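Local coordinates for esterase E25 (Uncultured bacterium, PDB 4Q05), which probably hydrolyses carboxylic esters as a dimeric member of the bacterial hormone-sensitive lipase family, with an alpha/beta hydrolase fold, at residues A[252-256]-A[331-337]; A[243-249]-A[300-306]; A[50-54]-A[338-343]; A[236-242]-A[281-285]; A[91-96]-A[147-151]. All coordinates share one frame; numbering follows the deposited sequence.

In the fold
Interactions 1, 2 and 4 join loops and short helices around the neighbouring strands 229-235, 294-299 and 322-327, the last outermost in the sheet, and their segments alternate along the chain. Interactions 1 and 2 lie about 11 Å apart between centres and touch directly; interactions 2 and 4, about 13 Å apart, meet through tyrosine hydroxyls. Interaction 3 closes the longest loop, bringing helix 52-59 to the start of helix 342-358, and the other four are nested within it. Interaction 5 comes first among those four, its centre about 27 Å from that of interaction 4. Interactions 1 and 2, and more slightly 4, also reach the second subunit, tying the probable catalytic loops to the dimer.

Interaction 1: A[252-256]-A[331-337]; sequences IDRNL and AHGDYAV
Asp-253 turns its CG anti to the backbone N (chi1 -178°), which carries OD2 across to the backbone of His-332, while Arg-254 places CG between its backbone N and carbonyl carbon (chi1 71°) and then runs extended to Asp-334. His-332 N donates to Asp-253 OD2 at 2.9 Å from above the carboxylate plane. The same oxygen takes Leu-303 N of the neighbouring loop, and OD1 receives Asn-255 N, an Asx turn, and Leu-256 N one residue further, so the aspartate ties three pieces of backbone together. With an alanine in place of Asp-253, His-332 N and Leu-303 N would probably lose their shared acceptor and the Asx turn its acceptor, freeing the backbone of the histidine to shift. Arg-254 grips Asp-334 side-on, NE to OD2 at 3.0 Å and NH2 to OD1 at 2.9 Å, with the guanidinium and carboxylate planes 51° apart. Ala-331 N reaches Asp-334 OD2 at 3.0 Å from the face opposite to Arg-254 NE, fixing the rotation of the carboxylate. Leu-256 lays CD1 over one face of the His-332 ring, 3.6 Å from its centroid, a CH-pi contact. His-332 ND1 bonds to Thr-234 OG1, and the side chain touches Asp-302 and the probable nucleophile elbow; Arg-254 also packs on Trp-37 of the second subunit. The type II turn from Ala-331 to Asp-334, in the loop after strand 322-327, is consistent with the catalytic-histidine loop of the alpha/beta hydrolase fold.

Interaction 2: A[243-249]-A[300-306]; sequences GDSYYIN and TRDLLLS
Ser-245 and Ser-306 exchange a reciprocal pair of hydrogen bonds, the backbone N of each giving its proton to the hydroxyl of the other: Ser-245 N to Ser-306 OG at 2.8 Å and Ser-306 N to Ser-245 OG at 2.8 Å. Ser-245 OG sits between its backbone N and carbonyl carbon (chi1 59°), from where it also donates to Leu-303 O at 2.6 Å. Asn-249 spends both amide protons on carbonyls: ND2 bonds to Asp-302 O at 2.9 Å, in the plane of the amide, and to Thr-300 O at 3.0 Å, tilted from it. Leu-305 N meets Asp-302 O from the opposite face, so that buried carbonyl is held from two sides. The apolar part lies around Tyr-246, whose CD1 meets Leu-303 CG at 3.8 Å and whose CE1 meets Leu-304 CD2 at 3.6 Å; the ring also stands edge-to-face with Tyr-259, and its OH bonds to Asp-238 O. At Gly-243 a side chain would run into Ser-306 CB. Across the dimer, Ser-306 pairs with Glu-328 of the second subunit, and Asp-244 forms a salt bridge with Arg-301 and a hydrogen bond with Thr-300 of that subunit. The contact thus sets the short helix 244-248 against the start of helix 305-317 and the loop leading into it from strand 294-299.

Interaction 3: A[50-54]-A[338-343]; sequences ASDVL and DLTAPE
Glu-343 offers both carboxylate oxygens to Ser-51. OE2 accepts from Ser-51 N at 2.8 Å in a nearly straight bond (175°), met on the syn side, and OE1 accepts from Ser-51 OG at 2.7 Å through its syn lone pair. A bend at chi2 (84°) folds the glutamate round so that both oxygens meet Ser-51. Having given its proton to Glu-343, Ser-51 OG accepts from Leu-54 N at 3.0 Å, the N-cap bond of helix 52-59. In the other segment Asp-338 OD1 accepts from Thr-340 N, an Asx turn, and from Thr-340 OG1, just before helix 342-358. Carbon contacts flank the polar core: Ser-51 CB lies 3.5 Å from Pro-342 CD, Val-53 CG1 faces Ala-341 CB at 4.0 Å, and Leu-54 CD2 covers Glu-343 OE2 from 3.6 Å. An alanine at Glu-343 is likely to leave Ser-51 N and the proton of its hydroxyl without acceptors, the serine less firmly set for its cap. The chemistry implies that Glu-343 backs the N-cap: it takes the capping serine's proton, and its charge, close to the start of helix 52-59, probably suits the positive end of the dipole.

Interaction 4: A[236-242]-A[281-285]; sequences GADMSKT and VSPLY
A buried loop-to-loop contact sets Ala-237, Asp-238 and Met-239 against Ser-282, Leu-284 and Tyr-285, joining the connection that leaves strand 229-235 to the short 3-10 turn ahead of strand 294-299. Backbone and hydroxyl bonds carry it. Leu-284 N donates to Ala-237 O at 3.1 Å, and next to it Ala-237 CB packs on Leu-284 CB at 3.9 Å. Met-239 N gives its proton to Ser-282 OG at 2.8 Å in a fairly straight bond (164°), while the same hydroxyl is shared with Leu-276 O. In the alpha/beta hydrolase fold this connection runs close to the nucleophile elbow, and here Gly-236 forms a backbone hydrogen bond with Ser-206 of that probable elbow. Asp-238, its CG anti to the backbone N (chi1 -177°), divides its carboxylate. OD1 receives Ser-240 N and Ser-240 OG, the first closing an Asx turn. OD2 lies 2.6 Å from Tyr-285 OH, a weak bond, with the carboxylate and ring planes 79° apart, and also forms a salt bridge with Arg-310 of helix 305-317. Thr-311 of that helix packs against Ala-237 and Leu-284, and Met-213 of helix 206-221 against Ala-237 and Pro-283.

Interaction 5: A[91-96]-A[147-151]; sequences KVDMAR and EAGTI
Arg-96 meets Glu-147 side-on in a two-nitrogen salt bridge, NE to OE1 at 3.0 Å and NH2 to OE2 at 2.9 Å, each oxygen approached on its syn side. The first bond is nearly straight (167°) and lies in the guanidinium plane; the second is tilted out of it, and the carboxylate is turned 49° from the guanidinium. Beneath this polar pair the helix meets the 3-10 turn through aliphatic carbons, two alanine methyls among them. Lys-91 CB touches Ala-148 CB at 3.4 Å, tighter than usual for two carbons, and Val-92 CG2 lies 4.1 Å from the same methyl. Ala-95 CB rests against Ile-151 CG1 at 3.7 Å and against Thr-150 OG1 at 3.5 Å, while Ile-151 CD1 reaches Lys-91 O and Met-94 CB. The second shell holds these groups in place. Val-92, one helical turn before Arg-96, lays CG1 over one face of its guanidinium. Glu-147 has CG anti to its own backbone N (chi1 -164°) and extends straight from there, so its carboxylate reaches the helix. Glu-147 O is gripped twice from within its own turn, by Thr-150 N and by Thr-150 OG1 at 2.6 Å. Lys-91 NZ turns away to a hydrogen bond with Leu-87 O, and Tyr-117 of strand 114-120 touches Glu-147 and Thr-150. Here helix 91-102, from the part of the chain that precedes the sheet, leans on the loop between strand 132-136 and helix 151-160, a strand-to-helix connection of the alpha/beta hydrolase core.

Interaction 1: A[252-256]-A[331-337]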
# COMPACT_ATOMS: atom_id res chain seq x y z
N ILE A 252 12.40 -7.81 -9.92
CA ILE A 252 12.50 -6.50 -9.26
C ILE A 252 12.67 -6.62 -7.75
O ILE A 252 13.20 -5.73 -7.10
CB ILE A 252 11.29 -5.60 -9.63
CG1 ILE A 252 11.40 -5.20 -11.11
CG2 ILE A 252 11.22 -4.36 -8.74
CD1 ILE A 252 10.17 -4.51 -11.67
N ASP A 253 12.22 -7.75 -7.19
CA ASP A 253 12.44 -8.00 -5.78
C ASP A 253 13.83 -8.62 -5.64
O ASP A 253 14.06 -9.74 -6.07
CB ASP A 253 11.36 -8.96 -5.26
CG ASP A 253 11.48 -9.24 -3.78
OD1 ASP A 253 12.57 -9.66 -3.33
OD2 ASP A 253 10.47 -9.02 -3.07
N ARG A 254 14.77 -7.89 -5.05
CA ARG A 254 16.17 -8.32 -5.03
C ARG A 254 16.38 -9.54 -4.14
O ARG A 254 17.44 -10.18 -4.20
CB ARG A 254 17.07 -7.19 -4.56
CG ARG A 254 16.91 -6.87 -3.08
CD ARG A 254 17.43 -5.50 -2.72
NE ARG A 254 17.37 -5.36 -1.27
CZ ARG A 254 18.43 -5.25 -0.47
NH1 ARG A 254 19.65 -5.21 -1.00
NH2 ARG A 254 18.26 -5.17 0.84
N ASN A 255 15.39 -9.87 -3.32
CA ASN A 255 15.53 -10.96 -2.39
C ASN A 255 14.88 -12.26 -2.85
O ASN A 255 15.56 -13.29 -2.92
CB ASN A 255 15.04 -10.55 -1.00
CG ASN A 255 15.71 -9.29 -0.51
OD1 ASN A 255 15.06 -8.35 -0.05
ND2 ASN A 255 17.03 -9.25 -0.63
N LEU A 256 13.59 -12.23 -3.15
CA LEU A 256 12.91 -13.40 -3.69
C LEU A 256 13.18 -13.55 -5.19
O LEU A 256 13.23 -14.68 -5.71
CB LEU A 256 11.41 -13.32 -3.43
CG LEU A 256 10.98 -13.39 -1.96
CD1 LEU A 256 9.46 -13.29 -1.83
CD2 LEU A 256 11.49 -14.69 -1.34
N ALA A 331 11.74 -4.13 -1.02
CA ALA A 331 11.41 -5.47 -1.49
C ALA A 331 11.12 -6.37 -0.30
O ALA A 331 11.18 -5.93 0.84
CB ALA A 331 12.56 -6.04 -2.32
N HIS A 332 10.84 -7.64 -0.58
CA HIS A 332 10.48 -8.63 0.44
C HIS A 332 11.45 -8.61 1.63
O HIS A 332 12.60 -8.98 1.48
CB HIS A 332 10.51 -10.01 -0.18
CG HIS A 332 10.22 -11.12 0.77
ND1 HIS A 332 8.94 -11.39 1.24
CD2 HIS A 332 11.02 -12.06 1.32
CE1 HIS A 332 8.98 -12.44 2.03
NE2 HIS A 332 10.23 -12.87 2.10
N GLY A 333 10.96 -8.19 2.79
CA GLY A 333 11.77 -8.20 4.00
C GLY A 333 12.74 -7.05 4.19
O GLY A 333 13.42 -7.00 5.21
N ASP A 334 12.80 -6.12 3.23
CA ASP A 334 13.79 -5.05 3.28
C ASP A 334 13.55 -4.05 4.40
O ASP A 334 14.39 -3.19 4.65
CB ASP A 334 13.85 -4.28 1.95
CG ASP A 334 14.72 -4.95 0.93
OD1 ASP A 334 15.50 -5.85 1.31
OD2 ASP A 334 14.62 -4.57 -0.27
N TYR A 335 12.39 -4.16 5.06
CA TYR A 335 12.04 -3.23 6.13
C TYR A 335 12.76 -3.61 7.41
O TYR A 335 12.70 -2.88 8.40
CB TYR A 335 10.53 -3.25 6.38
CG TYR A 335 10.00 -4.64 6.65
CD1 TYR A 335 10.13 -5.21 7.91
CD2 TYR A 335 9.40 -5.38 5.65
CE1 TYR A 335 9.67 -6.49 8.17
CE2 TYR A 335 8.93 -6.66 5.90
CZ TYR A 335 9.07 -7.21 7.15
OH TYR A 335 8.61 -8.48 7.40
N ALA A 336 13.43 -4.76 7.40
CA ALA A 336 14.08 -5.27 8.60
C ALA A 336 15.48 -5.78 8.29
O ALA A 336 15.91 -6.79 8.84
CB ALA A 336 13.25 -6.37 9.23
N VAL A 337 16.18 -5.08 7.41
CA VAL A 337 17.50 -5.52 6.97
C VAL A 337 18.58 -4.52 7.40
O VAL A 337 19.71 -4.89 7.67
CB VAL A 337 17.53 -5.71 5.44
CG1 VAL A 337 18.93 -5.58 4.90
CG2 VAL A 337 16.93 -7.08 5.07

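Interaction 2: A[243-249]-A[300-306]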
# COMPACT_ATOMS: atom_id res chain seq x y z
N GLY A 243 -1.32 -13.00 -7.80
CA GLY A 243 -0.94 -11.72 -7.26
C GLY A 243 -0.11 -10.95 -8.28
O GLY A 243 0.91 -11.45 -8.74
N ASP A 244 -0.59 -9.77 -8.65
CA ASP A 244 0.11 -8.90 -9.60
C ASP A 244 1.62 -8.86 -9.34
O ASP A 244 2.42 -8.97 -10.27
CB ASP A 244 -0.44 -7.48 -9.52
CG ASP A 244 -1.62 -7.24 -10.46
OD1 ASP A 244 -2.04 -8.19 -11.16
OD2 ASP A 244 -2.12 -6.10 -10.50
N SER A 245 2.00 -8.69 -8.09
CA SER A 245 3.41 -8.46 -7.78
C SER A 245 4.29 -9.65 -8.15
O SER A 245 5.47 -9.48 -8.46
CB SER A 245 3.61 -8.06 -6.31
OG SER A 245 3.11 -9.05 -5.40
N TYR A 246 3.74 -10.86 -8.10
CA TYR A 246 4.49 -12.02 -8.58
C TYR A 246 4.94 -11.81 -10.03
O TYR A 246 5.99 -12.29 -10.44
CB TYR A 246 3.62 -13.28 -8.53
CG TYR A 246 3.52 -13.94 -7.18
CD1 TYR A 246 4.65 -14.13 -6.39
CD2 TYR A 246 2.31 -14.40 -6.70
CE1 TYR A 246 4.57 -14.77 -5.15
CE2 TYR A 246 2.21 -15.04 -5.47
CZ TYR A 246 3.35 -15.22 -4.70
OH TYR A 246 3.26 -15.84 -3.49
N TYR A 247 4.14 -11.08 -10.79
CA TYR A 247 4.42 -10.89 -12.21
C TYR A 247 5.10 -9.55 -12.46
O TYR A 247 6.15 -9.48 -13.11
CB TYR A 247 3.13 -11.04 -13.03
CG TYR A 247 2.50 -12.40 -12.84
CD1 TYR A 247 2.85 -13.48 -13.65
CD2 TYR A 247 1.58 -12.62 -11.82
CE1 TYR A 247 2.27 -14.75 -13.46
CE2 TYR A 247 1.01 -13.87 -11.62
CZ TYR A 247 1.36 -14.92 -12.44
OH TYR A 247 0.77 -16.16 -12.21
N ILE A 248 4.53 -8.50 -11.89
CA ILE A 248 5.07 -7.17 -12.04
C ILE A 248 6.46 -7.04 -11.42
O ILE A 248 7.35 -6.39 -11.99
CB ILE A 248 4.14 -6.13 -11.40
CG1 ILE A 248 2.76 -6.15 -12.07
CG2 ILE A 248 4.78 -4.74 -11.45
CD1 ILE A 248 1.77 -5.11 -11.51
N ASN A 249 6.64 -7.62 -10.24
CA ASN A 249 7.92 -7.46 -9.55
C ASN A 249 8.88 -8.63 -9.79
O ASN A 249 9.91 -8.75 -9.13
CB ASN A 249 7.70 -7.18 -8.05
CG ASN A 249 7.22 -5.78 -7.81
OD1 ASN A 249 7.41 -4.90 -8.65
ND2 ASN A 249 6.60 -5.54 -6.65
N THR A 300 7.23 -1.24 -2.59
CA THR A 300 6.94 -1.20 -4.01
C THR A 300 7.63 -2.31 -4.79
O THR A 300 7.17 -2.69 -5.85
CB THR A 300 7.34 0.15 -4.62
OG1 THR A 300 8.70 0.43 -4.26
CG2 THR A 300 6.44 1.27 -4.07
N ARG A 301 8.75 -2.83 -4.29
CA ARG A 301 9.49 -3.85 -5.04
C ARG A 301 9.27 -5.26 -4.50
O ARG A 301 9.91 -6.21 -4.94
CB ARG A 301 10.99 -3.51 -5.05
CG ARG A 301 11.27 -2.13 -5.62
CD ARG A 301 12.75 -1.90 -5.91
NE ARG A 301 12.94 -0.56 -6.46
CZ ARG A 301 14.01 -0.16 -7.13
NH1 ARG A 301 15.01 -1.01 -7.34
NH2 ARG A 301 14.08 1.08 -7.59
N ASP A 302 8.36 -5.39 -3.55
CA ASP A 302 8.13 -6.68 -2.90
C ASP A 302 7.39 -7.62 -3.84
O ASP A 302 6.33 -7.26 -4.37
CB ASP A 302 7.28 -6.45 -1.66
CG ASP A 302 7.29 -7.62 -0.69
OD1 ASP A 302 7.68 -8.76 -1.06
OD2 ASP A 302 6.90 -7.38 0.47
N LEU A 303 7.94 -8.82 -4.04
CA LEU A 303 7.26 -9.86 -4.80
C LEU A 303 5.94 -10.22 -4.12
O LEU A 303 5.02 -10.69 -4.79
CB LEU A 303 8.13 -11.11 -4.92
CG LEU A 303 7.78 -12.07 -6.06
CD1 LEU A 303 8.26 -11.47 -7.38
CD2 LEU A 303 8.39 -13.47 -5.85
N LEU A 304 5.87 -10.01 -2.81
CA LEU A 304 4.66 -10.31 -2.04
C LEU A 304 3.83 -9.06 -1.72
O LEU A 304 2.96 -9.09 -0.83
CB LEU A 304 4.97 -11.06 -0.74
CG LEU A 304 5.76 -12.36 -0.92
CD1 LEU A 304 5.89 -13.09 0.42
CD2 LEU A 304 5.05 -13.25 -1.93
N LEU A 305 4.10 -7.98 -2.42
CA LEU A 305 3.27 -6.78 -2.29
C LEU A 305 1.78 -7.14 -2.41
O LEU A 305 0.97 -6.74 -1.58
CB LEU A 305 3.66 -5.75 -3.34
CG LEU A 305 2.72 -4.56 -3.52
CD1 LEU A 305 2.59 -3.76 -2.22
CD2 LEU A 305 3.18 -3.66 -4.68
N SER A 306 1.42 -7.89 -3.46
CA SER A 306 0.02 -8.27 -3.69
C SER A 306 -0.51 -9.12 -2.53
O SER A 306 -1.62 -8.89 -2.04
CB SER A 306 -0.12 -9.04 -5.02
OG SER A 306 0.02 -8.18 -6.13

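Interaction 3: A[50-54]-A[338-343]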
# COMPACT_ATOMS: atom_id res chain seq x y z
N ALA A 50 13.08 7.18 -1.89
CA ALA A 50 13.43 6.46 -0.68
C ALA A 50 14.44 7.27 0.15
O ALA A 50 14.97 8.28 -0.31
CB ALA A 50 14.00 5.10 -1.04
N SER A 51 14.68 6.84 1.39
CA SER A 51 15.73 7.44 2.21
C SER A 51 17.08 7.29 1.52
O SER A 51 17.26 6.41 0.68
CB SER A 51 15.80 6.75 3.57
OG SER A 51 16.27 5.41 3.40
N ASP A 52 18.04 8.13 1.89
CA ASP A 52 19.40 7.94 1.39
C ASP A 52 19.92 6.55 1.70
O ASP A 52 20.53 5.91 0.85
CB ASP A 52 20.33 9.01 1.96
CG ASP A 52 19.98 10.40 1.46
OD1 ASP A 52 19.23 10.49 0.47
OD2 ASP A 52 20.45 11.39 2.06
N VAL A 53 19.67 6.07 2.91
CA VAL A 53 20.13 4.73 3.29
C VAL A 53 19.59 3.67 2.33
O VAL A 53 20.33 2.82 1.84
CB VAL A 53 19.72 4.39 4.74
CG1 VAL A 53 20.12 2.96 5.10
CG2 VAL A 53 20.33 5.38 5.73
N LEU A 54 18.29 3.70 2.06
CA LEU A 54 17.68 2.67 1.21
C LEU A 54 18.10 2.88 -0.24
O LEU A 54 18.43 1.92 -0.97
CB LEU A 54 16.16 2.69 1.33
CG LEU A 54 15.45 1.64 0.48
CD1 LEU A 54 15.96 0.26 0.84
CD2 LEU A 54 13.93 1.73 0.64
N ASP A 338 18.22 -3.25 7.48
CA ASP A 338 19.16 -2.23 7.94
C ASP A 338 18.50 -1.34 8.96
O ASP A 338 17.59 -0.57 8.64
CB ASP A 338 19.67 -1.41 6.76
CG ASP A 338 20.78 -0.44 7.15
OD1 ASP A 338 20.73 0.15 8.26
OD2 ASP A 338 21.70 -0.28 6.33
N LEU A 339 18.96 -1.43 10.20
CA LEU A 339 18.30 -0.74 11.30
C LEU A 339 18.46 0.78 11.19
O LEU A 339 17.77 1.53 11.88
CB LEU A 339 18.84 -1.22 12.65
CG LEU A 339 18.64 -2.69 13.07
CD1 LEU A 339 17.55 -2.82 14.11
CD2 LEU A 339 18.39 -3.61 11.88
N THR A 340 19.38 1.24 10.35
CA THR A 340 19.56 2.68 10.18
C THR A 340 18.64 3.30 9.11
O THR A 340 18.60 4.51 8.96
CB THR A 340 20.99 3.05 9.78
OG1 THR A 340 21.24 2.62 8.44
CG2 THR A 340 22.03 2.42 10.75
N ALA A 341 17.93 2.48 8.35
CA ALA A 341 17.05 3.03 7.32
C ALA A 341 15.93 3.83 7.98
O ALA A 341 15.26 3.34 8.89
CB ALA A 341 16.47 1.93 6.45
N PRO A 342 15.72 5.08 7.55
CA PRO A 342 14.54 5.76 8.09
C PRO A 342 13.26 4.94 7.92
O PRO A 342 12.41 5.04 8.79
CB PRO A 342 14.49 7.06 7.28
CG PRO A 342 15.98 7.38 7.07
CD PRO A 342 16.64 6.01 6.85
N GLU A 343 13.14 4.16 6.85
CA GLU A 343 11.93 3.36 6.63
C GLU A 343 11.72 2.38 7.77
O GLU A 343 10.63 2.21 8.28
CB GLU A 343 12.05 2.56 5.32
CG GLU A 343 11.91 3.42 4.06
CD GLU A 343 13.22 4.08 3.63
OE1 GLU A 343 14.23 3.96 4.35
OE2 GLU A 343 13.23 4.73 2.56

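Interaction 4: A[236-242]-A[281-285]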
# COMPACT_ATOMS: atom_id res chain seq x y z
N GLY A 236 3.35 -14.46 3.48
CA GLY A 236 3.17 -15.43 2.44
C GLY A 236 1.73 -15.88 2.49
O GLY A 236 1.45 -17.02 2.79
N ALA A 237 0.84 -14.93 2.26
CA ALA A 237 -0.59 -15.15 2.48
C ALA A 237 -1.24 -15.97 1.36
O ALA A 237 -2.18 -16.72 1.60
CB ALA A 237 -1.31 -13.81 2.66
N ASP A 238 -0.75 -15.80 0.14
CA ASP A 238 -1.20 -16.62 -0.99
C ASP A 238 0.02 -17.14 -1.73
O ASP A 238 0.72 -16.37 -2.39
CB ASP A 238 -2.06 -15.79 -1.95
CG ASP A 238 -2.61 -16.60 -3.11
OD1 ASP A 238 -2.20 -17.77 -3.30
OD2 ASP A 238 -3.46 -16.05 -3.85
N MET A 239 0.29 -18.44 -1.60
CA MET A 239 1.50 -19.00 -2.20
C MET A 239 1.26 -19.69 -3.54
O MET A 239 2.18 -20.28 -4.09
CB MET A 239 2.23 -19.92 -1.24
CG MET A 239 2.61 -19.26 0.10
SD MET A 239 3.40 -17.63 -0.09
CE MET A 239 4.79 -18.03 -1.17
N SER A 240 0.03 -19.65 -4.05
CA SER A 240 -0.17 -19.95 -5.46
C SER A 240 0.42 -18.76 -6.18
O SER A 240 0.68 -17.73 -5.56
CB SER A 240 -1.66 -20.10 -5.80
OG SER A 240 -2.35 -18.87 -5.65
N LYS A 241 0.64 -18.89 -7.49
CA LYS A 241 1.18 -17.77 -8.22
C LYS A 241 0.04 -16.84 -8.61
O LYS A 241 -0.25 -16.61 -9.79
CB LYS A 241 2.00 -18.21 -9.43
CG LYS A 241 3.00 -17.16 -9.87
CD LYS A 241 3.85 -17.61 -11.04
CE LYS A 241 4.77 -16.47 -11.49
NZ LYS A 241 5.57 -16.88 -12.68
N THR A 242 -0.61 -16.31 -7.58
CA THR A 242 -1.71 -15.39 -7.78
C THR A 242 -1.33 -14.10 -7.06
O THR A 242 -1.05 -14.13 -5.87
CB THR A 242 -3.00 -15.93 -7.16
OG1 THR A 242 -3.23 -17.26 -7.65
CG2 THR A 242 -4.19 -15.02 -7.50
N VAL A 281 -2.63 -23.86 3.23
CA VAL A 281 -1.40 -23.50 2.53
C VAL A 281 -1.32 -21.99 2.28
O VAL A 281 -0.25 -21.38 2.40
CB VAL A 281 -1.32 -24.21 1.17
CG1 VAL A 281 -0.09 -23.77 0.40
CG2 VAL A 281 -1.34 -25.74 1.35
N SER A 282 -2.45 -21.39 1.91
CA SER A 282 -2.51 -19.96 1.60
C SER A 282 -3.67 -19.38 2.38
O SER A 282 -4.79 -19.34 1.89
CB SER A 282 -2.74 -19.78 0.11
OG SER A 282 -1.62 -20.23 -0.63
N PRO A 283 -3.40 -18.98 3.63
CA PRO A 283 -4.44 -18.58 4.58
C PRO A 283 -5.29 -17.38 4.13
O PRO A 283 -6.36 -17.18 4.70
CB PRO A 283 -3.64 -18.21 5.85
CG PRO A 283 -2.33 -18.83 5.69
CD PRO A 283 -2.05 -19.00 4.23
N LEU A 284 -4.81 -16.59 3.17
CA LEU A 284 -5.61 -15.50 2.62
C LEU A 284 -6.97 -16.02 2.15
O LEU A 284 -7.97 -15.30 2.19
CB LEU A 284 -4.89 -14.86 1.43
CG LEU A 284 -5.65 -13.76 0.68
CD1 LEU A 284 -6.08 -12.66 1.67
CD2 LEU A 284 -4.80 -13.19 -0.43
N TYR A 285 -7.00 -17.27 1.70
CA TYR A 285 -8.24 -17.87 1.21
C TYR A 285 -9.18 -18.29 2.32
O TYR A 285 -10.35 -18.60 2.07
CB TYR A 285 -7.95 -19.06 0.28
CG TYR A 285 -7.35 -18.59 -1.00
CD1 TYR A 285 -8.12 -17.92 -1.93
CD2 TYR A 285 -6.00 -18.76 -1.27
CE1 TYR A 285 -7.58 -17.45 -3.10
CE2 TYR A 285 -5.44 -18.29 -2.44
CZ TYR A 285 -6.24 -17.64 -3.34
OH TYR A 285 -5.70 -17.16 -4.51

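Interaction 5: A[91-96]-A[147-151]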
# COMPACT_ATOMS: atom_id res chain seq x y z
N LYS A 91 23.51 -16.15 8.22
CA LYS A 91 22.39 -15.56 8.93
C LYS A 91 22.66 -15.51 10.43
O LYS A 91 22.39 -14.51 11.08
CB LYS A 91 21.12 -16.36 8.67
CG LYS A 91 20.67 -16.36 7.23
CD LYS A 91 19.82 -15.16 6.93
CE LYS A 91 19.11 -15.34 5.60
NZ LYS A 91 20.07 -15.69 4.52
N VAL A 92 23.20 -16.60 10.97
CA VAL A 92 23.48 -16.62 12.40
C VAL A 92 24.49 -15.52 12.73
O VAL A 92 24.30 -14.77 13.69
CB VAL A 92 24.01 -17.98 12.87
CG1 VAL A 92 24.44 -17.90 14.33
CG2 VAL A 92 22.93 -19.06 12.68
N ASP A 93 25.53 -15.41 11.92
CA ASP A 93 26.55 -14.38 12.12
C ASP A 93 25.95 -12.99 12.12
O ASP A 93 26.24 -12.18 13.00
CB ASP A 93 27.66 -14.49 11.07
CG ASP A 93 28.49 -15.75 11.23
OD1 ASP A 93 28.60 -16.24 12.38
OD2 ASP A 93 29.03 -16.25 10.22
N MET A 94 25.09 -12.69 11.14
CA MET A 94 24.43 -11.39 11.11
C MET A 94 23.63 -11.17 12.39
O MET A 94 23.66 -10.09 12.99
CB MET A 94 23.53 -11.25 9.88
CG MET A 94 24.28 -11.32 8.55
SD MET A 94 23.21 -11.41 7.10
CE MET A 94 24.40 -11.89 5.84
N ALA A 95 22.90 -12.20 12.80
CA ALA A 95 22.02 -12.10 13.97
C ALA A 95 22.82 -11.72 15.21
O ALA A 95 22.48 -10.77 15.91
CB ALA A 95 21.29 -13.41 14.20
N ARG A 96 23.89 -12.46 15.46
CA ARG A 96 24.74 -12.20 16.61
C ARG A 96 25.38 -10.82 16.53
O ARG A 96 25.50 -10.13 17.54
CB ARG A 96 25.81 -13.27 16.72
CG ARG A 96 25.23 -14.66 16.86
CD ARG A 96 26.28 -15.67 17.24
NE ARG A 96 25.67 -16.92 17.68
CZ ARG A 96 26.31 -18.08 17.78
NH1 ARG A 96 27.60 -18.15 17.46
NH2 ARG A 96 25.67 -19.16 18.19
N GLU A 147 19.01 -20.24 15.08
CA GLU A 147 19.31 -18.89 15.48
C GLU A 147 19.25 -17.95 14.27
O GLU A 147 19.10 -16.74 14.42
CB GLU A 147 20.68 -18.84 16.15
CG GLU A 147 20.92 -17.58 16.94
CD GLU A 147 22.25 -17.61 17.66
OE1 GLU A 147 22.68 -16.53 18.13
OE2 GLU A 147 22.85 -18.70 17.76
N ALA A 148 19.33 -18.53 13.08
CA ALA A 148 19.26 -17.73 11.86
C ALA A 148 17.94 -16.96 11.80
O ALA A 148 17.87 -15.89 11.22
CB ALA A 148 19.42 -18.62 10.63
N GLY A 149 16.91 -17.52 12.43
CA GLY A 149 15.59 -16.92 12.40
C GLY A 149 15.39 -15.75 13.34
O GLY A 149 14.33 -15.12 13.33
N THR A 150 16.40 -15.44 14.14
CA THR A 150 16.26 -14.39 15.14
C THR A 150 16.51 -12.96 14.63
O THR A 150 16.23 -12.00 15.34
CB THR A 150 17.17 -14.62 16.36
OG1 THR A 150 18.54 -14.69 15.94
CG2 THR A 150 16.79 -15.92 17.08
N ILE A 151 17.01 -12.82 13.41
CA ILE A 151 17.29 -11.47 12.91
C ILE A 151 16.09 -10.53 13.01
O ILE A 151 16.16 -9.48 13.65
CB ILE A 151 17.83 -11.48 11.47
CG1 ILE A 151 19.14 -12.26 11.42
CG2 ILE A 151 18.05 -10.05 10.96
CD1 ILE A 151 19.68 -12.48 10.02